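Local coordinates for aldehyde dehydrogenase family protein (Pseudomonas syringae pv. tomato str. DC3000, PDB 5IUU) that probably oxidises aldehydes to carboxylic acids with an NAD(P)+ cofactor, and binds NAD(H) and indole-3-acetate, at residues L107-P112 against V165-P170; S41-R46 against G332-P337; V119-G124 against F169-A174. All coordinates share one frame; numbering follows the deposited sequence.

Contact 1 of 3, residues L107-P112 against V165-P170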
# COMPACT_ATOMS: atom_id res chain seq x y z
N LEU A 107 18.63 15.01 35.35
CA LEU A 107 18.33 15.53 36.68
C LEU A 107 16.94 15.10 37.15
O LEU A 107 16.73 14.89 38.35
CB LEU A 107 18.45 17.05 36.70
CG LEU A 107 19.82 17.74 36.52
CD1 LEU A 107 19.64 19.26 36.41
CD2 LEU A 107 20.77 17.40 37.66
N ASP A 108 15.99 14.99 36.22
CA ASP A 108 14.59 14.75 36.56
C ASP A 108 14.36 13.31 37.04
O ASP A 108 13.54 13.07 37.93
CB ASP A 108 13.72 15.05 35.34
CG ASP A 108 12.28 15.36 35.68
OD1 ASP A 108 11.90 15.29 36.87
OD2 ASP A 108 11.51 15.66 34.74
N MET A 109 15.04 12.34 36.44
CA MET A 109 14.74 10.96 36.80
C MET A 109 15.96 10.05 36.78
O MET A 109 15.79 8.83 36.82
CB MET A 109 13.62 10.39 35.89
CG MET A 109 13.72 10.71 34.40
SD MET A 109 15.07 9.89 33.53
CE MET A 109 14.64 8.15 33.77
N GLY A 110 17.18 10.59 36.70
CA GLY A 110 18.36 9.81 37.00
C GLY A 110 18.99 9.08 35.85
O GLY A 110 19.95 8.33 36.06
N LYS A 111 18.48 9.26 34.64
CA LYS A 111 19.08 8.59 33.49
C LYS A 111 20.52 9.05 33.31
O LYS A 111 20.81 10.24 33.44
CB LYS A 111 18.26 8.88 32.23
CG LYS A 111 18.79 8.22 30.96
CD LYS A 111 17.79 8.41 29.80
CE LYS A 111 16.38 7.97 30.20
NZ LYS A 111 15.95 6.75 29.48
N PRO A 112 21.45 8.13 33.03
CA PRO A 112 22.83 8.53 32.75
C PRO A 112 22.92 9.60 31.66
O PRO A 112 22.25 9.51 30.63
CB PRO A 112 23.49 7.22 32.30
CG PRO A 112 22.71 6.17 33.02
CD PRO A 112 21.29 6.66 33.05
N VAL A 165 2.13 9.60 29.43
CA VAL A 165 3.38 8.87 29.24
C VAL A 165 4.08 8.60 30.57
O VAL A 165 3.89 9.36 31.54
CB VAL A 165 4.31 9.63 28.27
CG1 VAL A 165 3.65 9.74 26.88
CG2 VAL A 165 4.64 11.00 28.81
N PRO A 166 4.89 7.54 30.66
CA PRO A 166 5.56 7.23 31.92
C PRO A 166 6.89 7.96 32.05
O PRO A 166 7.23 8.83 31.23
CB PRO A 166 5.76 5.71 31.83
CG PRO A 166 6.04 5.51 30.38
CD PRO A 166 5.26 6.57 29.61
N TRP A 167 7.69 7.59 33.05
CA TRP A 167 8.89 8.34 33.39
C TRP A 167 10.18 7.68 32.92
O TRP A 167 11.26 8.24 33.13
CB TRP A 167 8.94 8.55 34.90
CG TRP A 167 8.79 7.26 35.64
CD1 TRP A 167 7.62 6.68 36.06
CD2 TRP A 167 9.85 6.38 36.04
NE1 TRP A 167 7.89 5.50 36.71
CE2 TRP A 167 9.25 5.29 36.71
CE3 TRP A 167 11.24 6.42 35.91
CZ2 TRP A 167 9.99 4.24 37.23
CZ3 TRP A 167 11.98 5.37 36.43
CH2 TRP A 167 11.36 4.29 37.09
N ASN A 168 10.09 6.52 32.26
CA ASN A 168 11.29 5.75 31.93
C ASN A 168 12.06 6.35 30.75
O ASN A 168 13.29 6.29 30.71
CB ASN A 168 10.88 4.32 31.63
CG ASN A 168 9.97 3.75 32.70
OD1 ASN A 168 8.74 3.95 32.67
ND2 ASN A 168 10.57 3.08 33.68
N PHE A 169 11.35 6.89 29.76
CA PHE A 169 11.96 7.59 28.63
C PHE A 169 11.11 8.83 28.40
O PHE A 169 10.41 8.94 27.38
CB PHE A 169 12.02 6.71 27.38
CG PHE A 169 12.65 5.37 27.60
CD1 PHE A 169 13.99 5.17 27.37
CD2 PHE A 169 11.88 4.30 28.05
CE1 PHE A 169 14.57 3.93 27.59
CE2 PHE A 169 12.45 3.06 28.27
CZ PHE A 169 13.81 2.87 28.03
N PRO A 170 11.16 9.78 29.33
CA PRO A 170 10.14 10.86 29.34
C PRO A 170 10.06 11.63 28.03
O PRO A 170 8.96 11.81 27.50
CB PRO A 170 10.59 11.77 30.50
CG PRO A 170 11.59 10.96 31.29
CD PRO A 170 12.21 9.99 30.33
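The W167 ring meets M109 at its edge. M109 CE lies near the ring plane, 4.4 Å from W167 CE3. One ring face carries the amide of N168: N168 ND2 stands above the indole, offset toward its rim. The F169 ring is approached obliquely by a lysine, with K111 NZ 3.3 Å from F169 CD1. These rings belong to the P-W-N-F-P motif of aldehyde dehydrogenases. The motif runs from strand 149-164 into helix 170-183 and faces the end of helix 98-109. V165 and W167 bind NAD(H), while N168 and F169 bind indole-3-acetate. In relatives the asparagine of this motif helps to form the oxyanion hole, so N168 probably has that role here.

M109 is the main apolar bridge between segments 107-112 and 165-170. Its CG sits in the crowded position between the backbone N and the carbonyl carbon (chi1 43°), and the chain then bends twice. This curl lays M109 CE 3.4 Å from W167 O. Lower on the same side chain, M109 CG packs 3.8 Å from P170 CG. Just beyond M109, G110 has positive phi and turns the chain out of the helix toward K111.

K111 stretches toward the motif through its first two torsions and bends at the last two. The bends bring the amine to the backbone carbonyl of N168, and the side chain crosses that of F169 at about a right angle. D120 of helix 113-134 forms a salt bridge with the same amine, so the lysine ties that helix to the motif as well. W167 also leans on S193 and S196. The polar link across the contact is the bond from K111 NZ to N168 O, 3.0 Å long; the nitrogen lies in the carbonyl plane, with a C=O...N angle of 154°.

Contact 2 of 3, residues S41-R46 against G332-P337; sequences SPVDGR and GNPLDP
D44 OD1 takes two bonds from R46, the arginine whose guanidinium group meets L335 across the contact. R46 NE gives a nearly straight bond (176°) to D44 OD1 at 3.0 Å, in the guanidinium plane and on the syn lone pair. R46 N reaches D44 OD1 at 3.2 Å from above the carboxylate plane, making an Asx turn. R46 NH2 completes a side-on salt bridge to D44 OD2 at 2.7 Å. The guanidinium group is thus held from two of its nitrogens.

V43 carries the contact itself. Its CG1 is anti to the backbone N (chi1 174°) and its CG2 anti to the carbonyl carbon; both methyls touch segment 332-337. V43 CG2 packs 3.7 Å from P334 CG, and V43 CG1 lies 4.1 Å from L335 CD1. V43 CG1 also touches N333 OD1 at 3.3 Å. That oxygen accepts a weak bond from L335 N, within the type I turn N333-D336. S41 OG closes an ST turn by accepting from V43 N. L335 and P334 rest on helix 98-109 as well.

No hydrogen bond crosses the contact. Each loop braces itself with its own polar groups, and the two join mainly through apolar packing, with one methyl against an amide oxygen.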
# COMPACT_ATOMS: atom_id res chain seq x y z
N SER A 41 15.35 15.95 42.37
CA SER A 41 16.27 15.17 41.55
C SER A 41 16.68 13.89 42.28
O SER A 41 17.03 13.94 43.47
CB SER A 41 17.52 15.97 41.20
OG SER A 41 18.45 15.15 40.52
N PRO A 42 16.62 12.73 41.62
CA PRO A 42 17.20 11.52 42.22
C PRO A 42 18.72 11.47 42.15
O PRO A 42 19.31 10.52 42.67
CB PRO A 42 16.57 10.38 41.39
CG PRO A 42 16.21 11.02 40.09
CD PRO A 42 15.80 12.43 40.43
N VAL A 43 19.36 12.46 41.51
CA VAL A 43 20.82 12.48 41.46
C VAL A 43 21.38 12.80 42.84
O VAL A 43 22.23 12.08 43.38
CB VAL A 43 21.32 13.48 40.41
CG1 VAL A 43 22.85 13.61 40.46
CG2 VAL A 43 20.86 13.06 39.00
N ASP A 44 20.90 13.88 43.45
CA ASP A 44 21.39 14.26 44.77
C ASP A 44 20.30 14.88 45.65
O ASP A 44 20.64 15.58 46.61
CB ASP A 44 22.57 15.24 44.66
CG ASP A 44 22.24 16.50 43.86
OD1 ASP A 44 21.06 16.74 43.55
OD2 ASP A 44 23.17 17.28 43.54
N GLY A 45 19.02 14.69 45.33
CA GLY A 45 17.95 15.19 46.16
C GLY A 45 17.68 16.67 46.08
O GLY A 45 16.83 17.17 46.82
N ARG A 46 18.36 17.40 45.21
CA ARG A 46 18.11 18.83 45.12
C ARG A 46 16.71 19.10 44.59
O ARG A 46 16.13 18.29 43.86
CB ARG A 46 19.16 19.51 44.23
CG ARG A 46 18.85 19.38 42.73
CD ARG A 46 19.93 20.04 41.90
NE ARG A 46 21.15 19.25 41.91
CZ ARG A 46 22.27 19.59 41.28
NH1 ARG A 46 22.31 20.72 40.59
NH2 ARG A 46 23.33 18.81 41.34
N GLY A 332 26.44 4.62 39.18
CA GLY A 332 27.33 5.76 39.25
C GLY A 332 26.52 7.04 39.30
O GLY A 332 25.29 7.03 39.21
N ASN A 333 27.23 8.15 39.46
CA ASN A 333 26.57 9.45 39.40
C ASN A 333 26.04 9.67 37.99
O ASN A 333 26.82 9.61 37.03
CB ASN A 333 27.54 10.57 39.78
CG ASN A 333 26.92 11.96 39.66
OD1 ASN A 333 25.70 12.12 39.73
ND2 ASN A 333 27.75 12.97 39.47
N PRO A 334 24.73 9.91 37.82
CA PRO A 334 24.20 10.09 36.46
C PRO A 334 24.81 11.25 35.70
O PRO A 334 24.74 11.28 34.47
CB PRO A 334 22.69 10.31 36.69
CG PRO A 334 22.43 9.82 38.09
CD PRO A 334 23.69 10.02 38.85
N LEU A 335 25.42 12.22 36.41
CA LEU A 335 26.07 13.35 35.75
C LEU A 335 27.46 13.01 35.24
O LEU A 335 28.05 13.84 34.54
CB LEU A 335 26.14 14.54 36.70
CG LEU A 335 24.79 15.20 37.01
CD1 LEU A 335 24.94 16.26 38.11
CD2 LEU A 335 24.18 15.82 35.75
N ASP A 336 27.98 11.84 35.55
CA ASP A 336 29.28 11.45 35.01
C ASP A 336 29.08 10.76 33.67
O ASP A 336 28.34 9.77 33.59
CB ASP A 336 30.00 10.52 35.98
CG ASP A 336 31.46 10.34 35.63
OD1 ASP A 336 31.76 10.03 34.46
OD2 ASP A 336 32.32 10.55 36.52
N PRO A 337 29.71 11.24 32.60
CA PRO A 337 29.50 10.64 31.27
C PRO A 337 29.87 9.18 31.21
O PRO A 337 29.36 8.45 30.35
CB PRO A 337 30.40 11.47 30.35
CG PRO A 337 30.65 12.74 31.08
CD PRO A 337 30.64 12.39 32.54

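Contact 3 of 3, residues V119-G124 against F169-A174; sequences VDIPGG and FPLMMA
This is a buried packing of two nearly parallel helices, 113-134 and 170-183, near the centre of the folded chain. Their short segments cross at 19°, with axes 8.0 Å apart. Glycines allow this closeness: the CA atoms of G124 and M172 are only 4.2 Å apart.

M172 is a knob set among V119, D120, G123 and G124. M172 CG lies 3.5 Å from both D120 O and G124 N, pressed against bare backbone. The chain bends at chi3 (-39°), which carries the methyl back to the aspartate, with M172 CE 3.5 Å from D120 CG. The two side chains cross at about a right angle.

The D120 carboxylate also borders the F169 ring. D120 OD2 lies at the ring edge, 3.5 Å from F169 CD1, while its salt-bridge partner is K111, outside this helix pair. Beside the knob, I121 CG1 meets L171 CD2 at 3.8 Å, again crosswise. E105 of helix 98-109 accepts from L171 N, near the start of helix 170-183.

The knob-into-hole fit belongs to the helix pair beside the indole-3-acetate site, which includes F169. In related aldehyde dehydrogenases the equivalent helices line the substrate tunnel, and this pair probably does so here.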
# COMPACT_ATOMS: atom_id res chain seq x y z
N VAL A 119 21.13 8.95 23.32
CA VAL A 119 20.03 8.12 22.86
C VAL A 119 18.69 8.86 22.90
O VAL A 119 18.03 9.02 21.87
CB VAL A 119 19.94 6.81 23.66
CG1 VAL A 119 18.82 5.91 23.11
CG2 VAL A 119 21.29 6.08 23.61
N ASP A 120 18.28 9.31 24.09
CA ASP A 120 16.89 9.74 24.27
C ASP A 120 16.57 11.01 23.51
O ASP A 120 15.54 11.08 22.82
CB ASP A 120 16.59 9.92 25.76
CG ASP A 120 16.53 8.60 26.50
OD1 ASP A 120 17.49 7.81 26.36
OD2 ASP A 120 15.52 8.34 27.19
N ILE A 121 17.41 12.04 23.62
CA ILE A 121 17.10 13.31 22.98
C ILE A 121 17.22 13.17 21.46
O ILE A 121 16.31 13.63 20.74
CB ILE A 121 17.99 14.45 23.50
CG1 ILE A 121 17.39 15.08 24.76
CG2 ILE A 121 18.16 15.53 22.43
CD1 ILE A 121 17.03 14.11 25.87
N PRO A 122 18.29 12.57 20.92
CA PRO A 122 18.30 12.33 19.47
C PRO A 122 17.17 11.41 19.02
O PRO A 122 16.63 11.61 17.92
CB PRO A 122 19.67 11.69 19.23
CG PRO A 122 20.52 12.13 20.38
CD PRO A 122 19.56 12.14 21.54
N GLY A 123 16.80 10.41 19.83
CA GLY A 123 15.71 9.53 19.46
C GLY A 123 14.38 10.25 19.46
O GLY A 123 13.52 10.00 18.62
N GLY A 124 14.20 11.18 20.41
CA GLY A 124 13.00 11.99 20.42
C GLY A 124 12.92 12.92 19.22
O GLY A 124 11.88 13.01 18.56
N PHE A 169 11.35 6.89 29.76
CA PHE A 169 11.96 7.59 28.63
C PHE A 169 11.11 8.83 28.40
O PHE A 169 10.41 8.94 27.38
CB PHE A 169 12.02 6.71 27.38
CG PHE A 169 12.65 5.37 27.60
CD1 PHE A 169 13.99 5.17 27.37
CD2 PHE A 169 11.88 4.30 28.05
CE1 PHE A 169 14.57 3.93 27.59
CE2 PHE A 169 12.45 3.06 28.27
CZ PHE A 169 13.81 2.87 28.03
N PRO A 170 11.16 9.78 29.33
CA PRO A 170 10.14 10.86 29.34
C PRO A 170 10.06 11.63 28.03
O PRO A 170 8.96 11.81 27.50
CB PRO A 170 10.59 11.77 30.50
CG PRO A 170 11.59 10.96 31.29
CD PRO A 170 12.21 9.99 30.33
N LEU A 171 11.19 12.08 27.48
CA LEU A 171 11.10 12.85 26.23
C LEU A 171 10.87 11.94 25.03
O LEU A 171 10.05 12.27 24.16
CB LEU A 171 12.35 13.69 26.02
CG LEU A 171 12.32 14.51 24.73
CD1 LEU A 171 11.10 15.42 24.70
CD2 LEU A 171 13.60 15.32 24.59
N MET A 172 11.57 10.81 24.95
CA MET A 172 11.45 9.95 23.78
C MET A 172 10.05 9.34 23.67
O MET A 172 9.50 9.26 22.57
CB MET A 172 12.51 8.85 23.83
CG MET A 172 13.15 8.55 22.48
SD MET A 172 14.03 6.97 22.41
CE MET A 172 14.83 6.87 24.02
N MET A 173 9.47 8.90 24.79
CA MET A 173 8.11 8.36 24.75
C MET A 173 7.12 9.45 24.36
O MET A 173 6.17 9.19 23.60
CB MET A 173 7.72 7.77 26.10
CG MET A 173 7.85 6.26 26.27
SD MET A 173 7.24 5.25 24.88
CE MET A 173 5.62 5.95 24.56
N ALA A 174 7.32 10.67 24.88
CA ALA A 174 6.45 11.77 24.49
C ALA A 174 6.54 12.03 23.00
O ALA A 174 5.52 12.23 22.33
CB ALA A 174 6.80 13.03 25.29

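In the fold
Contacts 1 and 3 lie 9 Å apart by their centres and share F169 and P170. The salt bridge from K111 NZ to D120 OD2, 2.8 Å, joins them directly. Contact 2 lies farther out, 12 Å from contact 1 by centres. The two are joined by a probable hydrogen bond of 2.8 Å between S41 OG and L107 O, and by packing of G110 O on P334 CB. Contacts 2 and 3 do not touch; their nearest atoms are about 10 Å apart. Contact 1 thus sits between the outer loops and the helix pair. It also holds cofactor and ligand residues: the F169 side chain is about 6 Å from that of D459, another indole-3-acetate residue.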